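Local coordinates for protein citrate lyase, subunit 1 (Methanosaeta concilii, PDB 6HXI) that probably converts citrate and coenzyme A, at the expense of ATP, into acetyl-CoA and oxaloacetate as one subunit of ATP citrate lyase, at residues Asp221-Glu224 and Tyr225-Lys229; His316-Cys319 and Thr320-Leu324; Gln384-Lys387 and Leu388-Leu392. All coordinates share one frame; numbering follows the deposited sequence.

Interaction 1: residues Asp221-Glu224 and Tyr225-Lys229; sequences DAEE and YWQKK
Glu223 and Gln227 both carry CG opposite their own carbonyl carbon (chi1 -73° and -55°) and both bend at chi2, which lays the two chains side by side and pointing the same way. Gln227 CG packs 3.4 Å from Glu223 O. At the ends, Gln227 NE2 donates a weak but nearly straight hydrogen bond to Glu223 OE2 at 3.5 Å, with the amide turned 54° out of the carboxylate plane. The stronger partner of that amide is Asp192 O of the same chain, to which NE2 also donates, so the glutamine is held mainly from outside the turn. Backbone bonds of the i to i+3 kind wind the segment: Trp226 N reaches Glu223 O at 2.9 Å and Gln227 N reaches Glu224 O at 3.1 Å. The step before them is bridged by a water, which donates to Ala222 O at 2.9 Å and accepts from Tyr225 N at 3.2 Å. Trp226 swings its indole back along the turn. Its six-membered ring meets Ala222 O edge-on, near the ring plane, with CZ3 3.5 Å from that oxygen, while Glu223 O lies at the same edge. One indole face receives the edge of Tyr225, whose CD2 sits over the ring centre, 3.6 Å above the plane. Ala222, Glu223 and Trp226 also pack on Gly115, Pro117 and His90 of a succinyl-CoA ligase alpha-subunit chain, and Tyr225 lies against Arg91 of that chain. Glu223 and Glu224 rest on Trp231 of their own chain. With its water-bridged step and i to i+3 bonds, this is a short 3-10 turn, leaving strand 209-220 of the antiparallel ATP-grasp sheet at a subunit interface.

Interaction 2: residues His316-Cys319 and Thr320-Leu324; sequences HYTC and TILDL
His316 O takes two hydrogen bonds from Thr320, one from the backbone N at 3.1 Å and one from OG1 at 2.6 Å, arriving from opposite faces of the carbonyl plane. The hydroxyl can turn back because OG1 stands beside the threonine's own backbone N (chi1 -49°). The other main-chain bonds follow the i to i+4 pattern, Ile321 N to Tyr317 O at 3.1 Å, Leu322 N to Thr318 O and Asp323 N to Cys319 O both at 2.9 Å. They belong to helix 311-325 of the citrate-binding region, whose buried side packs on helices 246-256 and 348-361 and on strand 261-266. Among apolar contacts the tightest joins Ile321 CD1 to Tyr317 CE2 at 3.3 Å, the methyl approaching the ring at a slant. The phenol end of Tyr317 is fixed by Lys263 O, which accepts from OH. Thr318 and Leu322 run alongside each other, with CG2 and CD1 3.9 Å apart, and the threonine OG1 is bonded to Thr314 O one turn back. Charge pairing lies one turn onward, where Asp323 OD2 makes a salt bridge with Arg327.

Interaction 3: residues Gln384-Lys387 and Leu388-Leu392; sequences QGLK and LMRDL
Gln384 to Leu392 is one run of regular alpha helix, Gln384, Gly385, Leu386 and Lys387 giving their carbonyl oxygens to the N-H groups of Leu388, Met389, Arg390 and Asp391, from 2.9 Å (Arg390 N to Leu386 O) to 3.3 Å (Met389 N to Gly385 O). With CG beside its backbone N (chi1 -78°), Arg390 runs extended to NE and then brings its guanidinium back over Leu386. Leu386 CB lies over one face of this flat group, and NH2 is 3.5 Å from Leu386 CD1. Leu388 CG touches Gln384 O at 3.4 Å. Helix 382-396 is the crossover of a beta-alpha-beta unit between parallel strands 371-376 and 400-403; Leu386, Met389 and Arg390 meet the second strand, and Met389 also packs on helix 348-361. Lys387 NZ makes a weak hydrogen bond to Thr346 O of a succinyl-CoA ligase alpha-subunit chain. The Asp391 carboxylate, its CG beside the backbone N, folds back over Lys387 O, with CG and OD1 each 3.0 Å away. If the acid is charged, no proton separates the oxygens; their approach would be somewhat unfavourable, though the facing carbon may soften it. Lys387 NZ, 6.3 Å from Asp391 OD2, makes no direct contact and could offer only a weak attraction.

Overall arrangement
The three contacts follow one another along the chain. Interaction 1 lies in the ATP-grasp region, interactions 2 and 3 in the citrate-binding region. The side chain of Tyr225 in interaction 1 is about 4 Å from a bound coenzyme A; Gly259, Gly307 and Phe345 of this chain line a coenzyme A pocket. Tyr317 of interaction 2 is about 11 Å from citrate and from the sodium ion held at Asp255, Thr258 and Ala260; Leu386 of interaction 3 is about 12 Å from citrate. Centres of interactions 1 and 2 are 28 Å apart, those of 2 and 3 19 Å, with nearest atoms about 8 Å apart; helices 311-325 and 382-396 both pack on helix 348-361.

Interaction 1: residues Asp221-Glu224 and Tyr225-Lys229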
ATOM      1  N   ASP C 221     -44.574  37.514   3.325  1.00 44.47           N
ATOM      2  CA  ASP C 221     -43.514  37.004   4.208  1.00 44.92           C
ATOM      3  C   ASP C 221     -42.568  35.976   3.509  1.00 47.60           C
ATOM      4  O   ASP C 221     -41.411  35.841   3.928  1.00 46.42           O
ATOM      5  CB  ASP C 221     -44.078  36.487   5.558  1.00 48.15           C
ATOM      6  CG  ASP C 221     -44.652  35.085   5.639  1.00 61.28           C
ATOM      7  OD1 ASP C 221     -44.916  34.482   4.578  1.00 63.03           O
ATOM      8  OD2 ASP C 221     -44.845  34.588   6.775  1.00 71.63           O
ATOM      9  N   ALA C 222     -43.045  35.329   2.412  1.00 44.06           N
ATOM     10  CA  ALA C 222     -42.291  34.370   1.573  1.00 43.60           C
ATOM     11  C   ALA C 222     -41.100  35.032   0.845  1.00 47.92           C
ATOM     12  O   ALA C 222     -40.205  34.333   0.382  1.00 48.93           O
ATOM     13  CB  ALA C 222     -43.219  33.722   0.557  1.00 43.08           C
ATOM     14  N   GLU C 223     -41.106  36.374   0.748  1.00 43.58           N
ATOM     15  CA  GLU C 223     -40.081  37.210   0.097  1.00 42.60           C
ATOM     16  C   GLU C 223     -38.804  37.401   0.933  1.00 45.65           C
ATOM     17  O   GLU C 223     -37.793  37.865   0.391  1.00 44.67           O
ATOM     18  CB  GLU C 223     -40.675  38.595  -0.248  1.00 42.98           C
ATOM     19  CG  GLU C 223     -41.644  38.576  -1.411  1.00 45.08           C
ATOM     20  CD  GLU C 223     -41.053  38.884  -2.773  1.00 54.78           C
ATOM     21  OE1 GLU C 223     -41.843  39.003  -3.737  1.00 58.92           O
ATOM     22  OE2 GLU C 223     -39.814  39.040  -2.876  1.00 60.63           O
ATOM     23  N   GLU C 224     -38.857  37.043   2.241  1.00 42.81           N
ATOM     24  CA  GLU C 224     -37.788  37.219   3.238  1.00 44.20           C
ATOM     25  C   GLU C 224     -36.371  36.965   2.729  1.00 46.05           C
ATOM     26  O   GLU C 224     -35.514  37.815   2.930  1.00 46.16           O
ATOM     27  CB  GLU C 224     -38.051  36.386   4.492  1.00 46.89           C
ATOM     28  CG  GLU C 224     -37.397  36.949   5.746  1.00 62.13           C
ATOM     29  CD  GLU C 224     -37.737  36.261   7.056  1.00 93.00           C
ATOM     30  OE1 GLU C 224     -37.023  36.523   8.049  1.00 92.45           O
ATOM     31  OE2 GLU C 224     -38.734  35.502   7.108  1.00 96.24           O
ATOM     32  N   TYR C 225     -36.145  35.815   2.063  1.00 41.60           N
ATOM     33  CA  TYR C 225     -34.855  35.371   1.518  1.00 41.62           C
ATOM     34  C   TYR C 225     -34.265  36.348   0.480  1.00 47.11           C
ATOM     35  O   TYR C 225     -33.047  36.482   0.378  1.00 48.68           O
ATOM     36  CB  TYR C 225     -34.985  33.932   0.968  1.00 40.37           C
ATOM     37  CG  TYR C 225     -33.769  33.387   0.232  1.00 41.06           C
ATOM     38  CD1 TYR C 225     -32.687  32.856   0.925  1.00 44.15           C
ATOM     39  CD2 TYR C 225     -33.732  33.346  -1.160  1.00 41.21           C
ATOM     40  CE1 TYR C 225     -31.557  32.374   0.250  1.00 44.68           C
ATOM     41  CE2 TYR C 225     -32.606  32.881  -1.845  1.00 42.35           C
ATOM     42  CZ  TYR C 225     -31.529  32.373  -1.137  1.00 50.95           C
ATOM     43  OH  TYR C 225     -30.459  31.826  -1.824  1.00 52.18           O
ATOM     44  N   TRP C 226     -35.129  37.012  -0.282  1.00 43.64           N
ATOM     45  CA  TRP C 226     -34.760  37.964  -1.328  1.00 44.10           C
ATOM     46  C   TRP C 226     -34.724  39.391  -0.827  1.00 48.11           C
ATOM     47  O   TRP C 226     -34.277  40.259  -1.579  1.00 48.34           O
ATOM     48  CB  TRP C 226     -35.749  37.871  -2.513  1.00 41.56           C
ATOM     49  CG  TRP C 226     -35.640  36.579  -3.263  1.00 41.88           C
ATOM     50  CD1 TRP C 226     -34.780  36.295  -4.282  1.00 45.82           C
ATOM     51  CD2 TRP C 226     -36.376  35.384  -3.009  1.00 40.34           C
ATOM     52  NE1 TRP C 226     -34.937  34.990  -4.681  1.00 45.81           N
ATOM     53  CE2 TRP C 226     -35.911  34.404  -3.914  1.00 45.50           C
ATOM     54  CE3 TRP C 226     -37.366  35.028  -2.078  1.00 40.35           C
ATOM     55  CZ2 TRP C 226     -36.415  33.097  -3.927  1.00 43.52           C
ATOM     56  CZ3 TRP C 226     -37.843  33.720  -2.074  1.00 40.86           C
ATOM     57  CH2 TRP C 226     -37.389  32.785  -3.007  1.00 41.77           C
ATOM     58  N   GLN C 227     -35.178  39.639   0.438  1.00 44.24           N
ATOM     59  CA  GLN C 227     -35.276  40.989   1.017  1.00 44.58           C
ATOM     60  C   GLN C 227     -34.450  41.229   2.270  1.00 53.38           C
ATOM     61  O   GLN C 227     -34.817  42.090   3.067  1.00 53.39           O
ATOM     62  CB  GLN C 227     -36.755  41.331   1.299  1.00 44.66           C
ATOM     63  CG  GLN C 227     -37.717  41.221   0.096  1.00 46.86           C
ATOM     64  CD  GLN C 227     -37.447  42.205  -1.008  1.00 56.68           C
ATOM     65  OE1 GLN C 227     -36.820  43.248  -0.810  1.00 53.50           O
ATOM     66  NE2 GLN C 227     -37.957  41.901  -2.192  1.00 45.17           N
ATOM     67  N   LYS C 228     -33.321  40.514   2.438  1.00 54.32           N
ATOM     68  CA  LYS C 228     -32.482  40.599   3.639  1.00 56.78           C
ATOM     69  C   LYS C 228     -31.929  41.990   3.915  1.00 62.22           C
ATOM     70  O   LYS C 228     -31.795  42.349   5.081  1.00 63.91           O
ATOM     71  CB  LYS C 228     -31.360  39.555   3.628  1.00 61.47           C
ATOM     72  CG  LYS C 228     -31.865  38.111   3.761  1.00 75.27           C
ATOM     73  CD  LYS C 228     -30.706  37.112   3.761  1.00 85.60           C
ATOM     74  CE  LYS C 228     -31.137  35.736   3.319  1.00 89.11           C
ATOM     75  NZ  LYS C 228     -30.125  34.696   3.659  1.00101.00           N
ATOM     76  N   LYS C 229     -31.642  42.776   2.862  1.00 63.04           N
ATOM     77  CA  LYS C 229     -31.114  44.129   3.028  1.00 63.29           C
ATOM     78  C   LYS C 229     -32.221  45.188   3.174  1.00 65.72           C
ATOM     79  O   LYS C 229     -32.089  46.077   4.018  1.00 66.22           O
ATOM     80  CB  LYS C 229     -30.097  44.500   1.931  1.00 66.93           C
ATOM     81  CG  LYS C 229     -30.552  44.263   0.500  1.00 93.49           C
ATOM     82  CD  LYS C 229     -29.588  44.912  -0.501  1.00111.76           C
ATOM     83  CE  LYS C 229     -30.184  44.988  -1.889  1.00127.26           C
ATOM     84  NZ  LYS C 229     -29.468  45.963  -2.753  1.00137.37           N
TER
HETATM   85  O   HOH W   1     -38.231  33.440   2.287  1.00 66.42           O

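Interaction 2: residues His316-Cys319 and Thr320-Leu324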
ATOM      1  N   HIS C 316     -39.515  18.909  19.159  1.00 54.73           N
ATOM      2  CA  HIS C 316     -39.546  20.283  19.689  1.00 55.24           C
ATOM      3  C   HIS C 316     -40.919  20.914  19.623  1.00 59.29           C
ATOM      4  O   HIS C 316     -41.300  21.619  20.551  1.00 60.84           O
ATOM      5  CB  HIS C 316     -38.493  21.170  19.024  1.00 55.31           C
ATOM      6  CG  HIS C 316     -37.098  20.792  19.400  1.00 59.41           C
ATOM      7  ND1 HIS C 316     -36.166  20.418  18.441  1.00 60.76           N
ATOM      8  CD2 HIS C 316     -36.526  20.705  20.622  1.00 62.93           C
ATOM      9  CE1 HIS C 316     -35.059  20.131  19.107  1.00 61.10           C
ATOM     10  NE2 HIS C 316     -35.225  20.289  20.421  1.00 63.03           N
ATOM     11  N   TYR C 317     -41.674  20.628  18.546  1.00 54.14           N
ATOM     12  CA  TYR C 317     -43.037  21.083  18.334  1.00 53.14           C
ATOM     13  C   TYR C 317     -43.965  20.477  19.393  1.00 56.84           C
ATOM     14  O   TYR C 317     -44.741  21.211  20.003  1.00 58.12           O
ATOM     15  CB  TYR C 317     -43.499  20.684  16.927  1.00 53.78           C
ATOM     16  CG  TYR C 317     -44.830  21.274  16.518  1.00 56.64           C
ATOM     17  CD1 TYR C 317     -44.905  22.524  15.905  1.00 58.36           C
ATOM     18  CD2 TYR C 317     -46.014  20.570  16.710  1.00 58.14           C
ATOM     19  CE1 TYR C 317     -46.130  23.063  15.510  1.00 60.18           C
ATOM     20  CE2 TYR C 317     -47.241  21.094  16.309  1.00 59.66           C
ATOM     21  CZ  TYR C 317     -47.298  22.349  15.725  1.00 68.02           C
ATOM     22  OH  TYR C 317     -48.514  22.865  15.347  1.00 70.17           O
ATOM     23  N   THR C 318     -43.894  19.144  19.595  1.00 52.70           N
ATOM     24  CA  THR C 318     -44.716  18.404  20.557  1.00 54.04           C
ATOM     25  C   THR C 318     -44.397  18.858  21.979  1.00 61.38           C
ATOM     26  O   THR C 318     -45.315  18.969  22.789  1.00 62.83           O
ATOM     27  CB  THR C 318     -44.593  16.865  20.359  1.00 58.60           C
ATOM     28  OG1 THR C 318     -44.790  16.526  18.987  1.00 51.29           O
ATOM     29  CG2 THR C 318     -45.599  16.072  21.205  1.00 58.84           C
ATOM     30  N   CYS C 319     -43.108  19.142  22.270  1.00 58.36           N
ATOM     31  CA  CYS C 319     -42.637  19.634  23.574  1.00 60.93           C
ATOM     32  C   CYS C 319     -43.267  20.989  23.875  1.00 66.75           C
ATOM     33  O   CYS C 319     -43.647  21.239  25.017  1.00 68.34           O
ATOM     34  CB  CYS C 319     -41.112  19.724  23.607  1.00 61.83           C
ATOM     35  SG  CYS C 319     -40.278  18.154  23.953  1.00 66.34           S
ATOM     36  N   THR C 320     -43.382  21.853  22.839  1.00 62.50           N
ATOM     37  CA  THR C 320     -43.982  23.188  22.934  1.00 62.54           C
ATOM     38  C   THR C 320     -45.473  23.103  23.278  1.00 65.36           C
ATOM     39  O   THR C 320     -45.914  23.799  24.193  1.00 65.70           O
ATOM     40  CB  THR C 320     -43.723  23.997  21.654  1.00 63.54           C
ATOM     41  OG1 THR C 320     -42.344  23.923  21.334  1.00 58.79           O
ATOM     42  CG2 THR C 320     -44.122  25.458  21.793  1.00 62.74           C
ATOM     43  N   ILE C 321     -46.238  22.261  22.537  1.00 60.98           N
ATOM     44  CA  ILE C 321     -47.677  22.052  22.752  1.00 61.42           C
ATOM     45  C   ILE C 321     -47.911  21.486  24.150  1.00 66.80           C
ATOM     46  O   ILE C 321     -48.741  22.029  24.884  1.00 67.54           O
ATOM     47  CB  ILE C 321     -48.341  21.200  21.622  1.00 63.41           C
ATOM     48  CG1 ILE C 321     -48.433  22.021  20.306  1.00 62.50           C
ATOM     49  CG2 ILE C 321     -49.733  20.652  22.057  1.00 64.44           C
ATOM     50  CD1 ILE C 321     -48.907  21.276  19.105  1.00 67.53           C
ATOM     51  N   LEU C 322     -47.132  20.442  24.534  1.00 62.42           N
ATOM     52  CA  LEU C 322     -47.228  19.809  25.851  1.00 63.35           C
ATOM     53  C   LEU C 322     -46.946  20.788  26.963  1.00 66.73           C
ATOM     54  O   LEU C 322     -47.711  20.831  27.919  1.00 67.43           O
ATOM     55  CB  LEU C 322     -46.334  18.569  25.976  1.00 62.98           C
ATOM     56  CG  LEU C 322     -46.755  17.368  25.142  1.00 65.92           C
ATOM     57  CD1 LEU C 322     -45.656  16.389  25.049  1.00 65.65           C
ATOM     58  CD2 LEU C 322     -48.010  16.719  25.682  1.00 67.91           C
ATOM     59  N   ASP C 323     -45.901  21.620  26.809  1.00 62.37           N
ATOM     60  CA  ASP C 323     -45.529  22.644  27.789  1.00 63.63           C
ATOM     61  C   ASP C 323     -46.710  23.538  28.116  1.00 67.42           C
ATOM     62  O   ASP C 323     -47.101  23.610  29.275  1.00 69.08           O
ATOM     63  CB  ASP C 323     -44.334  23.497  27.299  1.00 64.69           C
ATOM     64  CG  ASP C 323     -43.892  24.584  28.268  1.00 78.13           C
ATOM     65  OD1 ASP C 323     -44.035  24.383  29.497  1.00 82.03           O
ATOM     66  OD2 ASP C 323     -43.397  25.628  27.801  1.00 84.25           O
ATOM     67  N   LEU C 324     -47.291  24.183  27.087  1.00 62.82           N
ATOM     68  CA  LEU C 324     -48.423  25.111  27.171  1.00 63.21           C
ATOM     69  C   LEU C 324     -49.698  24.492  27.758  1.00 69.74           C
ATOM     70  O   LEU C 324     -50.472  25.189  28.413  1.00 71.13           O
ATOM     71  CB  LEU C 324     -48.718  25.694  25.785  1.00 61.09           C
ATOM     72  CG  LEU C 324     -47.692  26.667  25.210  1.00 63.51           C
ATOM     73  CD1 LEU C 324     -47.760  26.676  23.686  1.00 61.15           C
ATOM     74  CD2 LEU C 324     -47.891  28.066  25.771  1.00 65.16           C
TER

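Interaction 3: residues Gln384-Lys387 and Leu388-Leu392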
ATOM      1  N   GLN C 384     -46.251   1.376  11.735  1.00 47.50           N
ATOM      2  CA  GLN C 384     -45.115   1.507  12.653  1.00 47.44           C
ATOM      3  C   GLN C 384     -45.334   2.687  13.626  1.00 53.50           C
ATOM      4  O   GLN C 384     -45.039   2.548  14.817  1.00 55.77           O
ATOM      5  CB  GLN C 384     -43.813   1.677  11.859  1.00 47.46           C
ATOM      6  CG  GLN C 384     -42.562   1.836  12.720  1.00 49.52           C
ATOM      7  CD  GLN C 384     -41.305   2.113  11.923  1.00 65.24           C
ATOM      8  OE1 GLN C 384     -41.277   2.032  10.685  1.00 63.40           O
ATOM      9  NE2 GLN C 384     -40.221   2.420  12.628  1.00 55.94           N
ATOM     10  N   GLY C 385     -45.848   3.812  13.117  1.00 48.73           N
ATOM     11  CA  GLY C 385     -46.154   4.991  13.921  1.00 48.92           C
ATOM     12  C   GLY C 385     -47.267   4.747  14.939  1.00 54.67           C
ATOM     13  O   GLY C 385     -47.134   5.119  16.110  1.00 55.88           O
ATOM     14  N   LEU C 386     -48.365   4.114  14.506  1.00 49.97           N
ATOM     15  CA  LEU C 386     -49.488   3.795  15.393  1.00 51.11           C
ATOM     16  C   LEU C 386     -49.063   2.732  16.430  1.00 57.81           C
ATOM     17  O   LEU C 386     -49.573   2.754  17.549  1.00 58.37           O
ATOM     18  CB  LEU C 386     -50.742   3.319  14.622  1.00 50.78           C
ATOM     19  CG  LEU C 386     -51.365   4.194  13.515  1.00 53.63           C
ATOM     20  CD1 LEU C 386     -52.634   3.543  12.994  1.00 54.53           C
ATOM     21  CD2 LEU C 386     -51.701   5.599  13.993  1.00 53.39           C
ATOM     22  N   LYS C 387     -48.121   1.823  16.069  1.00 55.82           N
ATOM     23  CA  LYS C 387     -47.572   0.799  16.977  1.00 57.79           C
ATOM     24  C   LYS C 387     -46.838   1.476  18.152  1.00 64.94           C
ATOM     25  O   LYS C 387     -47.022   1.059  19.293  1.00 68.23           O
ATOM     26  CB  LYS C 387     -46.613  -0.156  16.242  1.00 60.23           C
ATOM     27  CG  LYS C 387     -46.439  -1.510  16.941  1.00 90.50           C
ATOM     28  CD  LYS C 387     -45.081  -2.168  16.650  1.00110.66           C
ATOM     29  CE  LYS C 387     -44.992  -2.847  15.296  1.00126.87           C
ATOM     30  NZ  LYS C 387     -43.586  -2.946  14.818  1.00131.63           N
ATOM     31  N   LEU C 388     -46.023   2.523  17.864  1.00 59.67           N
ATOM     32  CA  LEU C 388     -45.288   3.327  18.849  1.00 59.80           C
ATOM     33  C   LEU C 388     -46.249   3.985  19.845  1.00 64.68           C
ATOM     34  O   LEU C 388     -45.978   3.974  21.039  1.00 64.08           O
ATOM     35  CB  LEU C 388     -44.481   4.446  18.145  1.00 58.29           C
ATOM     36  CG  LEU C 388     -43.242   4.057  17.344  1.00 60.96           C
ATOM     37  CD1 LEU C 388     -42.826   5.209  16.417  1.00 59.25           C
ATOM     38  CD2 LEU C 388     -42.103   3.667  18.257  1.00 60.17           C
ATOM     39  N   MET C 389     -47.358   4.575  19.335  1.00 63.13           N
ATOM     40  CA  MET C 389     -48.406   5.252  20.117  1.00 64.67           C
ATOM     41  C   MET C 389     -49.189   4.266  20.986  1.00 68.70           C
ATOM     42  O   MET C 389     -49.568   4.621  22.094  1.00 69.82           O
ATOM     43  CB  MET C 389     -49.400   6.005  19.203  1.00 66.87           C
ATOM     44  CG  MET C 389     -48.820   7.192  18.435  1.00 70.15           C
ATOM     45  SD  MET C 389     -48.245   8.620  19.402  1.00 76.25           S
ATOM     46  CE  MET C 389     -49.602   8.896  20.512  1.00 74.30           C
ATOM     47  N   ARG C 390     -49.464   3.050  20.469  1.00 64.95           N
ATOM     48  CA  ARG C 390     -50.192   2.000  21.184  1.00 66.44           C
ATOM     49  C   ARG C 390     -49.350   1.451  22.330  1.00 71.57           C
ATOM     50  O   ARG C 390     -49.883   1.249  23.425  1.00 73.39           O
ATOM     51  CB  ARG C 390     -50.630   0.865  20.240  1.00 64.96           C
ATOM     52  CG  ARG C 390     -51.840   1.214  19.405  1.00 69.02           C
ATOM     53  CD  ARG C 390     -52.320   0.031  18.601  1.00 77.41           C
ATOM     54  NE  ARG C 390     -53.035   0.447  17.391  1.00 86.99           N
ATOM     55  CZ  ARG C 390     -52.522   0.394  16.167  1.00 97.81           C
ATOM     56  NH1 ARG C 390     -51.290  -0.057  15.976  1.00 82.90           N
ATOM     57  NH2 ARG C 390     -53.243   0.783  15.122  1.00 82.61           N
ATOM     58  N   ASP C 391     -48.034   1.230  22.079  1.00 66.76           N
ATOM     59  CA  ASP C 391     -47.063   0.735  23.062  1.00 67.55           C
ATOM     60  C   ASP C 391     -46.844   1.768  24.167  1.00 72.52           C
ATOM     61  O   ASP C 391     -46.613   1.390  25.312  1.00 73.78           O
ATOM     62  CB  ASP C 391     -45.721   0.391  22.390  1.00 68.32           C
ATOM     63  CG  ASP C 391     -45.745  -0.737  21.363  1.00 75.49           C
ATOM     64  OD1 ASP C 391     -46.826  -1.332  21.149  1.00 75.94           O
ATOM     65  OD2 ASP C 391     -44.696  -0.995  20.749  1.00 81.79           O
ATOM     66  N   LEU C 392     -46.924   3.065  23.810  1.00 68.94           N
ATOM     67  CA  LEU C 392     -46.773   4.210  24.708  1.00 69.55           C
ATOM     68  C   LEU C 392     -47.954   4.301  25.670  1.00 76.43           C
ATOM     69  O   LEU C 392     -47.735   4.387  26.878  1.00 77.19           O
ATOM     70  CB  LEU C 392     -46.604   5.515  23.898  1.00 67.65           C
ATOM     71  CG  LEU C 392     -46.362   6.815  24.680  1.00 72.08           C
ATOM     72  CD1 LEU C 392     -45.028   6.789  25.390  1.00 72.22           C
ATOM     73  CD2 LEU C 392     -46.439   8.022  23.760  1.00 71.82           C
TER